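Local coordinates for protein bile acid 7a-dehydratase, BaiE (Clostridium hiranonis DSM 13275, PDB 4L8P) that probably catalyses the 7-alpha dehydration of bile-acid intermediates, as a trimeric lyase of the SnoaL-like, cystatin-like fold, at residues A[101-106]-A[122-127]; A[141-146]-A[161-166]; A[44-49]-A[156-161]; A[56-61]-A[92-97]. All coordinates share one frame; numbering follows the deposited sequence.

Contact 1: residues A[101-106]-A[122-127]; sequences MHMGHT and YLEDNL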
loop_
_atom_site.group_PDB
_atom_site.type_symbol
_atom_site.label_atom_id
_atom_site.label_comp_id
_atom_site.label_asym_id
_atom_site.label_seq_id
_atom_site.Cartn_x
_atom_site.Cartn_y
_atom_site.Cartn_z
HETATM N N MSE A 101 6.773 -12.967 -1.764
HETATM C CA MSE A 101 6.427 -11.551 -1.652
HETATM C C MSE A 101 5.007 -11.471 -1.141
HETATM O O MSE A 101 4.068 -11.777 -1.875
HETATM C CB MSE A 101 6.632 -10.835 -2.998
HETATM C CG MSE A 101 8.114 -10.496 -3.250
HETATM SE SE MSE A 101 8.473 -9.956 -5.108
HETATM C CE MSE A 101 7.408 -8.298 -4.963
ATOM N N HIS A 102 4.847 -11.036 0.115
ATOM C CA HIS A 102 3.543 -10.791 0.740
ATOM C C HIS A 102 3.381 -9.293 0.863
ATOM O O HIS A 102 4.073 -8.637 1.661
ATOM C CB HIS A 102 3.516 -11.430 2.135
ATOM C CG HIS A 102 3.584 -12.911 2.106
ATOM N ND1 HIS A 102 4.773 -13.593 1.997
ATOM C CD2 HIS A 102 2.610 -13.853 2.199
ATOM C CE1 HIS A 102 4.526 -14.891 1.963
ATOM N NE2 HIS A 102 3.223 -15.080 2.121
HETATM N N MSE A 103 2.502 -8.746 0.030
HETATM C CA MSE A 103 2.358 -7.302 -0.168
HETATM C C MSE A 103 1.030 -6.863 0.423
HETATM O O MSE A 103 -0.044 -7.218 -0.081
HETATM C CB MSE A 103 2.461 -7.004 -1.662
HETATM C CG MSE A 103 3.890 -7.319 -2.137
HETATM SE SE MSE A 103 3.987 -7.336 -4.108
HETATM C CE MSE A 103 3.080 -9.043 -4.341
ATOM N N GLY A 104 1.102 -6.112 1.527
ATOM C CA GLY A 104 -0.075 -5.589 2.189
ATOM C C GLY A 104 -0.499 -4.257 1.591
ATOM O O GLY A 104 0.347 -3.377 1.237
ATOM N N HIS A 105 -1.816 -4.101 1.504
ATOM C CA HIS A 105 -2.457 -2.886 1.017
ATOM C C HIS A 105 -3.602 -2.448 1.923
ATOM O O HIS A 105 -4.216 -3.274 2.646
ATOM C CB HIS A 105 -3.078 -3.066 -0.371
ATOM C CG HIS A 105 -2.189 -3.700 -1.369
ATOM N ND1 HIS A 105 -1.908 -5.049 -1.363
ATOM C CD2 HIS A 105 -1.503 -3.174 -2.410
ATOM C CE1 HIS A 105 -1.103 -5.329 -2.368
ATOM N NE2 HIS A 105 -0.839 -4.210 -3.003
ATOM N N THR A 106 -3.896 -1.152 1.831
ATOM C CA THR A 106 -5.141 -0.561 2.290
ATOM C C THR A 106 -5.626 -1.092 3.650
ATOM O O THR A 106 -6.680 -1.703 3.752
ATOM C CB THR A 106 -6.237 -0.609 1.177
ATOM O OG1 THR A 106 -6.412 -1.951 0.675
ATOM C CG2 THR A 106 -5.843 0.280 0.031
ATOM N N TYR A 122 -5.338 -6.030 3.026
ATOM C CA TYR A 122 -5.639 -6.595 1.687
ATOM C C TYR A 122 -4.288 -7.120 1.187
ATOM O O TYR A 122 -3.376 -6.334 0.916
ATOM C CB TYR A 122 -6.182 -5.479 0.759
ATOM C CG TYR A 122 -6.754 -5.957 -0.578
ATOM C CD1 TYR A 122 -6.170 -7.001 -1.301
ATOM C CD2 TYR A 122 -7.881 -5.349 -1.115
ATOM C CE1 TYR A 122 -6.708 -7.425 -2.522
ATOM C CE2 TYR A 122 -8.433 -5.763 -2.323
ATOM C CZ TYR A 122 -7.831 -6.792 -3.025
ATOM O OH TYR A 122 -8.398 -7.228 -4.210
ATOM N N LEU A 123 -4.137 -8.438 1.126
ATOM C CA LEU A 123 -2.868 -9.099 0.788
ATOM C C LEU A 123 -2.842 -9.543 -0.656
ATOM O O LEU A 123 -3.792 -10.139 -1.120
ATOM C CB LEU A 123 -2.681 -10.350 1.649
ATOM C CG LEU A 123 -1.784 -10.201 2.841
ATOM C CD1 LEU A 123 -0.313 -10.037 2.396
ATOM C CD2 LEU A 123 -2.304 -9.046 3.694
ATOM N N GLU A 124 -1.743 -9.279 -1.346
ATOM C CA GLU A 124 -1.347 -10.029 -2.548
ATOM C C GLU A 124 -0.084 -10.834 -2.212
ATOM O O GLU A 124 0.849 -10.287 -1.658
ATOM C CB GLU A 124 -1.019 -9.095 -3.726
ATOM C CG GLU A 124 -0.752 -9.922 -4.954
ATOM C CD GLU A 124 -0.272 -9.215 -6.170
ATOM O OE1 GLU A 124 0.080 -7.987 -6.139
ATOM O OE2 GLU A 124 -0.183 -9.957 -7.199
ATOM N N ASP A 125 -0.050 -12.117 -2.601
ATOM C CA ASP A 125 1.113 -12.956 -2.399
ATOM C C ASP A 125 1.579 -13.541 -3.726
ATOM O O ASP A 125 0.766 -13.893 -4.577
ATOM C CB ASP A 125 0.858 -14.069 -1.392
ATOM C CG ASP A 125 -0.309 -14.930 -1.752
ATOM O OD1 ASP A 125 -1.427 -14.400 -1.803
ATOM O OD2 ASP A 125 -0.124 -16.151 -1.948
ATOM N N ASN A 126 2.893 -13.561 -3.916
ATOM C CA ASN A 126 3.527 -14.208 -5.053
ATOM C C ASN A 126 4.651 -15.087 -4.486
ATOM O O ASN A 126 5.426 -14.650 -3.623
ATOM C CB ASN A 126 4.172 -13.199 -5.997
ATOM C CG ASN A 126 3.189 -12.234 -6.662
ATOM O OD1 ASN A 126 1.950 -12.381 -6.636
ATOM N ND2 ASN A 126 3.749 -11.221 -7.267
ATOM N N LEU A 127 4.681 -16.342 -4.919
ATOM C CA LEU A 127 5.680 -17.312 -4.478
ATOM C C LEU A 127 6.327 -17.904 -5.719
ATOM O O LEU A 127 5.634 -18.217 -6.695
ATOM C CB LEU A 127 5.059 -18.423 -3.630
ATOM C CG LEU A 127 4.082 -18.048 -2.510
ATOM C CD1 LEU A 127 3.553 -19.354 -1.923
ATOM C CD2 LEU A 127 4.712 -17.153 -1.444
#
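Tyr122 O is gripped twice by one residue: His105 N reaches it at 2.8 Å from Tyr122 O, and the imidazole ND1 of His105 comes in at 3.0 Å from the same oxygen. The oxygen lies in the ring plane of His105, while ND1 sits above the Tyr122 carbonyl plane, 35° out of it. With CG beside the backbone N (chi1 -48°) the ring folds back over its own amide, and the ND1 bond and the nickel ion on NE2 together hold its rotation. That nickel is bound together with His105 of each of the two neighbouring subunits. Strands 98-111 and 116-129 form an antiparallel beta hairpin of this SnoaL-like fold; 98-111 is outermost in this chain's sheet, and the face with His105 and Glu124 meets the other two subunits. Further backbone bonds such as Met103 N to Glu124 O, 2.8 Å, zip the hairpin together. Met103 and Glu124 run side by side from that face; the selenomethionine bends at its last torsion, bringing Met103 CE to 3.7 Å from Glu124 OE1. The same carboxylate oxygen binds a sodium ion shared with Glu124 of both other subunits. On the reverse face, Leu123 CD1 lies 4.1 Å from His102 CB, and His102 CD2 packs 4.0 Å from Asp125 CB. His102 ND1 is hydrogen-bonded to Asp54, and Asp125 forms a salt bridge with Arg165.

Contact 2: residues A[141-146]-A[161-166]; sequences GGAFYT and TGYVRI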
loop_
_atom_site.group_PDB
_atom_site.type_symbol
_atom_site.label_atom_id
_atom_site.label_comp_id
_atom_site.label_asym_id
_atom_site.label_seq_id
_atom_site.Cartn_x
_atom_site.Cartn_y
_atom_site.Cartn_z
ATOM N N GLY A 141 -1.765 -15.217 -5.386
ATOM C CA GLY A 141 -3.054 -15.125 -4.754
ATOM C C GLY A 141 -3.362 -13.765 -4.159
ATOM O O GLY A 141 -2.550 -12.833 -4.187
ATOM N N GLY A 142 -4.546 -13.693 -3.576
ATOM C CA GLY A 142 -4.993 -12.541 -2.826
ATOM C C GLY A 142 -5.809 -12.999 -1.653
ATOM O O GLY A 142 -6.430 -14.062 -1.702
ATOM N N ALA A 143 -5.851 -12.186 -0.608
ATOM C CA ALA A 143 -6.612 -12.515 0.582
ATOM C C ALA A 143 -7.009 -11.276 1.362
ATOM O O ALA A 143 -6.292 -10.277 1.338
ATOM C CB ALA A 143 -5.800 -13.458 1.473
ATOM N N PHE A 144 -8.154 -11.364 2.055
ATOM C CA PHE A 144 -8.556 -10.355 3.034
ATOM C C PHE A 144 -8.233 -10.941 4.406
ATOM O O PHE A 144 -8.836 -11.931 4.804
ATOM C CB PHE A 144 -10.051 -10.085 2.951
ATOM C CG PHE A 144 -10.508 -9.545 1.621
ATOM C CD1 PHE A 144 -9.995 -8.359 1.146
ATOM C CD2 PHE A 144 -11.505 -10.210 0.876
ATOM C CE1 PHE A 144 -10.435 -7.829 -0.071
ATOM C CE2 PHE A 144 -11.947 -9.680 -0.333
ATOM C CZ PHE A 144 -11.393 -8.502 -0.790
ATOM N N TYR A 145 -7.321 -10.296 5.121
ATOM C CA TYR A 145 -6.911 -10.691 6.489
ATOM C C TYR A 145 -7.548 -9.758 7.487
ATOM O O TYR A 145 -7.706 -8.546 7.228
ATOM C CB TYR A 145 -5.386 -10.596 6.623
ATOM C CG TYR A 145 -4.674 -11.857 6.197
ATOM C CD1 TYR A 145 -4.446 -12.139 4.863
ATOM C CD2 TYR A 145 -4.282 -12.814 7.142
ATOM C CE1 TYR A 145 -3.821 -13.312 4.473
ATOM C CE2 TYR A 145 -3.646 -13.991 6.752
ATOM C CZ TYR A 145 -3.420 -14.231 5.420
ATOM O OH TYR A 145 -2.799 -15.393 5.019
ATOM N N THR A 146 -7.959 -10.330 8.613
ATOM C CA THR A 146 -8.342 -9.561 9.791
ATOM C C THR A 146 -7.486 -10.000 10.984
ATOM O O THR A 146 -7.707 -11.062 11.568
ATOM C CB THR A 146 -9.853 -9.685 10.074
ATOM O OG1 THR A 146 -10.572 -9.270 8.899
ATOM C CG2 THR A 146 -10.243 -8.802 11.223
ATOM N N THR A 161 -4.774 -14.076 13.480
ATOM C CA THR A 161 -5.457 -13.523 12.322
ATOM C C THR A 161 -6.431 -14.532 11.764
ATOM O O THR A 161 -6.484 -15.671 12.207
ATOM C CB THR A 161 -4.438 -13.038 11.247
ATOM O OG1 THR A 161 -5.088 -12.205 10.286
ATOM C CG2 THR A 161 -3.787 -14.194 10.522
ATOM N N GLY A 162 -7.230 -14.067 10.826
ATOM C CA GLY A 162 -8.044 -14.919 9.985
ATOM C C GLY A 162 -8.133 -14.321 8.613
ATOM O O GLY A 162 -7.921 -13.112 8.424
ATOM N N TYR A 163 -8.458 -15.160 7.636
ATOM C CA TYR A 163 -8.530 -14.648 6.276
ATOM C C TYR A 163 -9.554 -15.341 5.391
ATOM O O TYR A 163 -9.951 -16.492 5.643
ATOM C CB TYR A 163 -7.149 -14.720 5.624
ATOM C CG TYR A 163 -6.594 -16.111 5.406
ATOM C CD1 TYR A 163 -5.871 -16.749 6.385
ATOM C CD2 TYR A 163 -6.812 -16.793 4.202
ATOM C CE1 TYR A 163 -5.341 -18.013 6.186
ATOM C CE2 TYR A 163 -6.288 -18.055 3.984
ATOM C CZ TYR A 163 -5.551 -18.667 4.975
ATOM O OH TYR A 163 -5.060 -19.935 4.741
ATOM N N VAL A 164 -9.954 -14.621 4.343
ATOM C CA VAL A 164 -10.677 -15.153 3.231
ATOM C C VAL A 164 -9.765 -15.076 2.008
ATOM O O VAL A 164 -9.298 -14.006 1.643
ATOM C CB VAL A 164 -11.963 -14.339 2.966
ATOM C CG1 VAL A 164 -12.632 -14.792 1.671
ATOM C CG2 VAL A 164 -12.904 -14.467 4.143
ATOM N N ARG A 165 -9.536 -16.213 1.361
ATOM C CA ARG A 165 -8.705 -16.268 0.160
ATOM C C ARG A 165 -9.565 -15.792 -1.021
ATOM O O ARG A 165 -10.553 -16.436 -1.354
ATOM C CB ARG A 165 -8.210 -17.720 -0.022
ATOM C CG ARG A 165 -6.991 -17.890 -0.886
ATOM C CD ARG A 165 -5.750 -17.505 -0.111
ATOM N NE ARG A 165 -4.517 -17.869 -0.816
ATOM C CZ ARG A 165 -3.592 -17.024 -1.277
ATOM N NH1 ARG A 165 -3.704 -15.707 -1.138
ATOM N NH2 ARG A 165 -2.495 -17.513 -1.866
ATOM N N ILE A 166 -9.185 -14.679 -1.652
ATOM C CA ILE A 166 -9.910 -14.163 -2.809
ATOM C C ILE A 166 -9.734 -15.159 -3.954
ATOM O O ILE A 166 -10.706 -15.594 -4.603
ATOM C CB ILE A 166 -9.382 -12.793 -3.227
ATOM C CG1 ILE A 166 -9.523 -11.776 -2.074
ATOM C CG2 ILE A 166 -10.057 -12.309 -4.507
ATOM C CD1 ILE A 166 -8.675 -10.549 -2.259
#
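Tyr145 and Tyr163 lie side by side and point the same way, their rings near parallel (26°) but slid so far apart that they barely overlap. What sits over the middle of the Tyr145 ring is Tyr163 CB, 3.5 Å from its centroid, a CH-pi contact. Tyr163 CG stands between its backbone N and carbonyl carbon (chi1 65°), which carries its ring out past the Tyr145 hydroxyl end. On the reverse face Ile166 CD1 lies over one face of the Phe144 ring, 3.8 Å from the centroid, a second CH-pi contact. Moving outward, Thr161 OG1 meets the Tyr145 ring at its edge, in plane, 3.3 Å from Tyr145 CD2; its hydroxyl is hydrogen-bonded to Asp147. Phe144 and Val164 exchange two backbone bonds, Phe144 N to Val164 O measuring 2.9 Å. At the far polar edge Gly142 O accepts Ile166 N at 2.8 Å, the donor well above the carbonyl plane, and a weak bond from Arg165 NH1, 3.2 Å from Gly142 O. Arg165 is bent at chi2, and besides Asp125 its guanidinium pairs with Glu168. This antiparallel hairpin joins strand 137-152 to 155-172; strand 116-129 flanks 137-152 on its other side, and Arg51 of the second subunit packs on Phe144.

Contact 3: residues A[44-49]-A[156-161]; sequences QLKAKY and WYIKET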
loop_
_atom_site.group_PDB
_atom_site.type_symbol
_atom_site.label_atom_id
_atom_site.label_comp_id
_atom_site.label_asym_id
_atom_site.label_seq_id
_atom_site.Cartn_x
_atom_site.Cartn_y
_atom_site.Cartn_z
ATOM N N GLN A 44 3.248 -0.096 11.203
ATOM C CA GLN A 44 4.699 -0.359 11.127
ATOM C C GLN A 44 5.070 -1.765 11.599
ATOM O O GLN A 44 5.974 -2.390 11.055
ATOM C CB GLN A 44 5.498 0.678 11.895
ATOM C CG GLN A 44 5.340 2.080 11.313
ATOM C CD GLN A 44 6.497 3.029 11.591
ATOM O OE1 GLN A 44 7.630 2.607 11.802
ATOM N NE2 GLN A 44 6.215 4.318 11.507
ATOM N N LEU A 45 4.312 -2.259 12.570
ATOM C CA LEU A 45 4.453 -3.629 13.072
ATOM C C LEU A 45 4.160 -4.612 11.955
ATOM O O LEU A 45 4.909 -5.568 11.718
ATOM C CB LEU A 45 3.487 -3.862 14.254
ATOM C CG LEU A 45 3.264 -5.299 14.743
ATOM C CD1 LEU A 45 4.527 -5.851 15.366
ATOM C CD2 LEU A 45 2.115 -5.332 15.740
ATOM N N LYS A 46 3.028 -4.423 11.272
ATOM C CA LYS A 46 2.683 -5.330 10.168
ATOM C C LYS A 46 3.691 -5.232 9.017
ATOM O O LYS A 46 4.054 -6.248 8.407
ATOM C CB LYS A 46 1.263 -5.076 9.668
ATOM C CG LYS A 46 0.765 -6.158 8.698
ATOM C CD LYS A 46 0.586 -7.516 9.410
ATOM C CE LYS A 46 -0.185 -8.492 8.537
ATOM N NZ LYS A 46 -0.703 -9.657 9.253
ATOM N N ALA A 47 4.178 -4.033 8.746
ATOM C CA ALA A 47 5.236 -3.834 7.742
ATOM C C ALA A 47 6.480 -4.643 8.081
ATOM O O ALA A 47 7.039 -5.317 7.219
ATOM C CB ALA A 47 5.579 -2.368 7.628
ATOM N N LYS A 48 6.884 -4.584 9.345
ATOM C CA LYS A 48 8.042 -5.321 9.830
ATOM C C LYS A 48 7.798 -6.827 9.687
ATOM O O LYS A 48 8.703 -7.562 9.273
ATOM C CB LYS A 48 8.357 -4.951 11.286
ATOM C CG LYS A 48 9.509 -5.708 11.906
ATOM C CD LYS A 48 9.743 -5.258 13.351
ATOM C CE LYS A 48 10.779 -6.117 14.062
ATOM N NZ LYS A 48 10.851 -5.798 15.531
ATOM N N TYR A 49 6.604 -7.296 10.047
ATOM C CA TYR A 49 6.258 -8.706 9.874
ATOM C C TYR A 49 6.493 -9.166 8.423
ATOM O O TYR A 49 7.147 -10.196 8.187
ATOM C CB TYR A 49 4.808 -8.962 10.347
ATOM C CG TYR A 49 4.295 -10.343 10.048
ATOM C CD1 TYR A 49 3.667 -10.614 8.833
ATOM C CD2 TYR A 49 4.461 -11.384 10.959
ATOM C CE1 TYR A 49 3.240 -11.887 8.518
ATOM C CE2 TYR A 49 4.018 -12.673 10.660
ATOM C CZ TYR A 49 3.420 -12.915 9.436
ATOM O OH TYR A 49 2.954 -14.191 9.133
ATOM N N TRP A 156 3.220 -2.889 20.617
ATOM C CA TRP A 156 2.206 -3.682 19.924
ATOM C C TRP A 156 2.787 -4.976 19.357
ATOM O O TRP A 156 3.915 -4.989 18.860
ATOM C CB TRP A 156 1.551 -2.864 18.793
ATOM C CG TRP A 156 0.613 -1.810 19.317
ATOM C CD1 TRP A 156 0.878 -0.488 19.492
ATOM C CD2 TRP A 156 -0.750 -2.010 19.750
ATOM N NE1 TRP A 156 -0.226 0.157 19.995
ATOM C CE2 TRP A 156 -1.245 -0.752 20.163
ATOM C CE3 TRP A 156 -1.607 -3.135 19.817
ATOM C CZ2 TRP A 156 -2.580 -0.580 20.643
ATOM C CZ3 TRP A 156 -2.917 -2.959 20.285
ATOM C CH2 TRP A 156 -3.382 -1.689 20.710
ATOM N N TYR A 157 1.989 -6.031 19.433
ATOM C CA TYR A 157 2.324 -7.353 18.923
ATOM C C TYR A 157 1.139 -7.948 18.172
ATOM O O TYR A 157 0.002 -7.627 18.446
ATOM C CB TYR A 157 2.691 -8.320 20.062
ATOM C CG TYR A 157 3.856 -7.874 20.897
ATOM C CD1 TYR A 157 5.159 -8.245 20.549
ATOM C CD2 TYR A 157 3.680 -7.093 22.030
ATOM C CE1 TYR A 157 6.246 -7.852 21.292
ATOM C CE2 TYR A 157 4.786 -6.687 22.795
ATOM C CZ TYR A 157 6.062 -7.072 22.418
ATOM O OH TYR A 157 7.158 -6.655 23.144
ATOM N N ILE A 158 1.445 -8.878 17.273
ATOM C CA ILE A 158 0.434 -9.641 16.538
ATOM C C ILE A 158 0.139 -10.901 17.350
ATOM O O ILE A 158 1.066 -11.623 17.714
ATOM C CB ILE A 158 0.965 -10.018 15.137
ATOM C CG1 ILE A 158 1.441 -8.794 14.357
ATOM C CG2 ILE A 158 -0.105 -10.720 14.348
ATOM C CD1 ILE A 158 2.196 -9.137 13.093
ATOM N N LYS A 159 -1.150 -11.145 17.600
ATOM C CA LYS A 159 -1.631 -12.277 18.404
ATOM C C LYS A 159 -2.176 -13.381 17.501
ATOM O O LYS A 159 -1.880 -14.559 17.699
ATOM C CB LYS A 159 -2.733 -11.811 19.358
ATOM C CG LYS A 159 -3.235 -12.884 20.309
ATOM C CD LYS A 159 -4.447 -12.416 21.107
ATOM N N GLU A 160 -2.963 -12.992 16.498
ATOM C CA GLU A 160 -3.550 -13.967 15.573
ATOM C C GLU A 160 -4.338 -13.287 14.457
ATOM O O GLU A 160 -4.523 -12.063 14.454
ATOM C CB GLU A 160 -4.402 -14.991 16.343
ATOM C CG GLU A 160 -5.703 -14.457 16.922
ATOM C CD GLU A 160 -6.488 -15.544 17.661
ATOM O OE1 GLU A 160 -6.747 -16.622 17.085
ATOM O OE2 GLU A 160 -6.838 -15.342 18.825
ATOM N N THR A 161 -4.774 -14.076 13.480
ATOM C CA THR A 161 -5.457 -13.523 12.322
ATOM C C THR A 161 -6.431 -14.532 11.764
ATOM O O THR A 161 -6.484 -15.671 12.207
ATOM C CB THR A 161 -4.438 -13.038 11.247
ATOM O OG1 THR A 161 -5.088 -12.205 10.286
ATOM C CG2 THR A 161 -3.787 -14.194 10.522
#
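Leu45 CD2 presses on the strand backbone, 3.6 Å from Trp156 O and 3.7 Å from Tyr157 C, and also meets Ile158 CG1 at 3.8 Å. This is the tight part: both methyls of Leu45 lie against Trp156 O, and CD2 runs on to Tyr157. Leu45 gets there because its CG extends away from the backbone N (chi1 168°). One helical turn after Leu45, Tyr49 CB meets Ile158 CD1 at 3.8 Å, and that methyl also touches the base of the phenol obliquely; the two side chains stand at about a right angle. Ile158 thus fits between Leu45 and Tyr49. In this alpha+beta SnoaL-like fold the later part of helix 22-55 packs against the curved sheet, here passing strand 155-172 at 64° with the axes 9.0 Å apart.

The other side is looser. Lys46 brings only its CD to 4.3 Å from Ile158 CD1. The Tyr157 side chain points away from the helix, although its backbone touches Leu45, and beyond it Lys159 and Glu160 form a classic beta bulge opposite Lys148. The Trp156 indole turns from 44-49 to an earlier turn of the same helix. Since no hydrogen bond crosses between the two segments, apolar packing seats them together, while the polar ends pair outside: Lys46 NZ with Asp147 of strand 137-152, Trp156 NE1 with Asp38.

Contact 4: residues A[56-61]-A[92-97]; sequences KLWDEL and AAMPKE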
loop_
_atom_site.group_PDB
_atom_site.type_symbol
_atom_site.label_atom_id
_atom_site.label_comp_id
_atom_site.label_asym_id
_atom_site.label_seq_id
_atom_site.Cartn_x
_atom_site.Cartn_y
_atom_site.Cartn_z
ATOM N N LYS A 56 13.100 -13.780 5.311
ATOM C CA LYS A 56 13.445 -14.996 6.077
ATOM C C LYS A 56 14.285 -14.683 7.337
ATOM O O LYS A 56 15.203 -15.439 7.699
ATOM C CB LYS A 56 14.141 -16.053 5.187
ATOM C CG LYS A 56 13.349 -16.391 3.923
ATOM C CD LYS A 56 13.999 -17.474 3.079
ATOM C CE LYS A 56 13.331 -17.568 1.708
ATOM N NZ LYS A 56 11.935 -18.066 1.773
ATOM N N LEU A 57 13.970 -13.545 7.956
ATOM C CA LEU A 57 14.641 -13.082 9.174
ATOM C C LEU A 57 13.828 -13.580 10.357
ATOM O O LEU A 57 13.032 -12.839 10.950
ATOM C CB LEU A 57 14.759 -11.559 9.167
ATOM C CG LEU A 57 15.478 -10.943 7.953
ATOM C CD1 LEU A 57 15.427 -9.414 8.031
ATOM C CD2 LEU A 57 16.907 -11.458 7.879
ATOM N N TRP A 58 14.020 -14.855 10.688
ATOM C CA TRP A 58 13.053 -15.553 11.511
ATOM C C TRP A 58 13.089 -15.095 12.965
ATOM O O TRP A 58 12.027 -14.912 13.572
ATOM C CB TRP A 58 13.206 -17.067 11.405
ATOM C CG TRP A 58 13.118 -17.579 9.993
ATOM C CD1 TRP A 58 14.058 -18.341 9.328
ATOM C CD2 TRP A 58 12.032 -17.396 9.080
ATOM N NE1 TRP A 58 13.612 -18.621 8.045
ATOM C CE2 TRP A 58 12.379 -18.049 7.871
ATOM C CE3 TRP A 58 10.800 -16.711 9.151
ATOM C CZ2 TRP A 58 11.518 -18.075 6.750
ATOM C CZ3 TRP A 58 9.941 -16.727 8.018
ATOM C CH2 TRP A 58 10.324 -17.399 6.837
ATOM N N ASP A 59 14.297 -14.859 13.486
ATOM C CA ASP A 59 14.436 -14.311 14.848
ATOM C C ASP A 59 13.795 -12.945 15.010
ATOM O O ASP A 59 13.123 -12.690 16.008
ATOM C CB ASP A 59 15.910 -14.217 15.268
ATOM C CG ASP A 59 16.549 -15.581 15.463
ATOM O OD1 ASP A 59 15.813 -16.555 15.705
ATOM O OD2 ASP A 59 17.793 -15.666 15.370
ATOM N N GLU A 60 14.025 -12.068 14.041
ATOM C CA GLU A 60 13.350 -10.757 14.020
ATOM C C GLU A 60 11.828 -10.869 13.854
ATOM O O GLU A 60 11.067 -10.187 14.562
ATOM C CB GLU A 60 13.974 -9.821 12.971
ATOM C CG GLU A 60 13.588 -8.360 13.188
ATOM C CD GLU A 60 14.396 -7.367 12.359
ATOM O OE1 GLU A 60 15.248 -7.774 11.530
ATOM O OE2 GLU A 60 14.171 -6.153 12.540
ATOM N N LEU A 61 11.360 -11.757 12.970
ATOM C CA LEU A 61 9.917 -11.975 12.839
ATOM C C LEU A 61 9.281 -12.380 14.171
ATOM O O LEU A 61 8.180 -11.946 14.527
ATOM C CB LEU A 61 9.618 -13.044 11.804
ATOM C CG LEU A 61 8.123 -13.181 11.469
ATOM C CD1 LEU A 61 8.016 -13.607 10.015
ATOM C CD2 LEU A 61 7.394 -14.228 12.306
ATOM N N ALA A 92 10.742 -23.888 7.939
ATOM C CA ALA A 92 10.581 -25.131 7.170
ATOM C C ALA A 92 9.687 -24.972 5.952
ATOM O O ALA A 92 10.001 -25.492 4.881
ATOM C CB ALA A 92 10.048 -26.258 8.065
ATOM N N ALA A 93 8.578 -24.253 6.109
ATOM C CA ALA A 93 7.604 -24.065 5.035
ATOM C C ALA A 93 8.050 -23.106 3.936
ATOM O O ALA A 93 7.595 -23.243 2.785
ATOM C CB ALA A 93 6.263 -23.620 5.595
HETATM N N MSE A 94 8.962 -22.187 4.275
HETATM C CA MSE A 94 9.409 -21.123 3.368
HETATM C C MSE A 94 10.916 -21.190 3.277
HETATM O O MSE A 94 11.641 -20.286 3.732
HETATM C CB MSE A 94 8.903 -19.806 3.881
HETATM C CG MSE A 94 7.392 -19.899 3.948
HETATM SE SE MSE A 94 6.791 -18.163 4.503
HETATM C CE MSE A 94 6.944 -17.245 2.815
ATOM N N PRO A 95 11.422 -22.275 2.680
ATOM C CA PRO A 95 12.875 -22.484 2.658
ATOM C C PRO A 95 13.591 -21.527 1.687
ATOM O O PRO A 95 12.921 -20.746 0.967
ATOM C CB PRO A 95 12.994 -23.927 2.184
ATOM C CG PRO A 95 11.834 -24.082 1.252
ATOM C CD PRO A 95 10.722 -23.381 1.984
ATOM N N LYS A 96 14.925 -21.596 1.657
ATOM C CA LYS A 96 15.740 -20.714 0.802
ATOM C C LYS A 96 15.341 -20.806 -0.672
ATOM O O LYS A 96 15.439 -19.813 -1.390
ATOM C CB LYS A 96 17.235 -21.027 0.948
ATOM C CG LYS A 96 17.805 -20.674 2.320
ATOM C CD LYS A 96 18.111 -19.188 2.467
ATOM C CE LYS A 96 19.583 -18.892 2.207
ATOM N NZ LYS A 96 19.892 -17.439 2.301
ATOM N N GLU A 97 14.855 -21.978 -1.112
ATOM C CA GLU A 97 14.457 -22.187 -2.509
ATOM C C GLU A 97 13.150 -21.513 -2.866
ATOM O O GLU A 97 12.764 -21.568 -4.035
ATOM C CB GLU A 97 14.224 -23.672 -2.875
ATOM C CG GLU A 97 15.169 -24.715 -2.361
ATOM C CD GLU A 97 14.766 -25.139 -0.972
ATOM O OE1 GLU A 97 13.842 -25.981 -0.782
ATOM O OE2 GLU A 97 15.393 -24.574 -0.087
HETATM O O HOH W 1 13.724 -20.646 5.604
#
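Lys56 NZ binds two successive carbonyls of the other segment, Met94 O and Pro95 O, each 3.0 Å from NZ. Lys56 closes helix 22-55 in a Schellman motif, and Leu57 then takes the N-cap position of helix 58-62; the accepting loop follows the end of helix 83-93. The contact therefore ties the C-terminal ends of two helices together at the surface. Both carbonyls are met from well above their planes, the donor 54° out for Pro95. A third carbonyl, that of Glu98 where strand 98-111 starts, also accepts from NZ, so the ammonium is held by three backbone oxygens and probably keeps its charge. The lysine chain is extended as far as CE and bends only at its last torsion (chi4 -68°), which turns NZ toward the carbonyls.

Beside it, the Trp58 indole presents its edge to Met94 O, with CZ2 3.7 Å away, and packs CH2 4.1 Å from Met94 CB. Lys56 CA lies over one face of the indole, and Leu90 and Ala91 of helix 83-93 also touch Trp58. Met94 O has one more partner: a water donates to it at 2.8 Å and accepts from Trp58 NE1, 3.2 Å from the water oxygen.

How the contacts relate
Helix 22-55 comes first and supplies residues 44-49 to contact 3, whose partner on strand 155-172 is over a hundred residues later, so contact 3 closes a long loop. Contact 4 and then contact 1 both open and close within that loop, one after the other: the first ties the end of helix 22-55 to the end of helix 83-93, the second pairs strands 98-111 and 116-129. They meet where His102 CE1 packs on Met94 CE. Contact 2, between strands 137-152 and 155-172, crosses contact 3 and shares Thr161 with it. Contacts 1 and 2 lie on two hairpins of one sheet, joined through the adjacent strands 116-129 and 137-152.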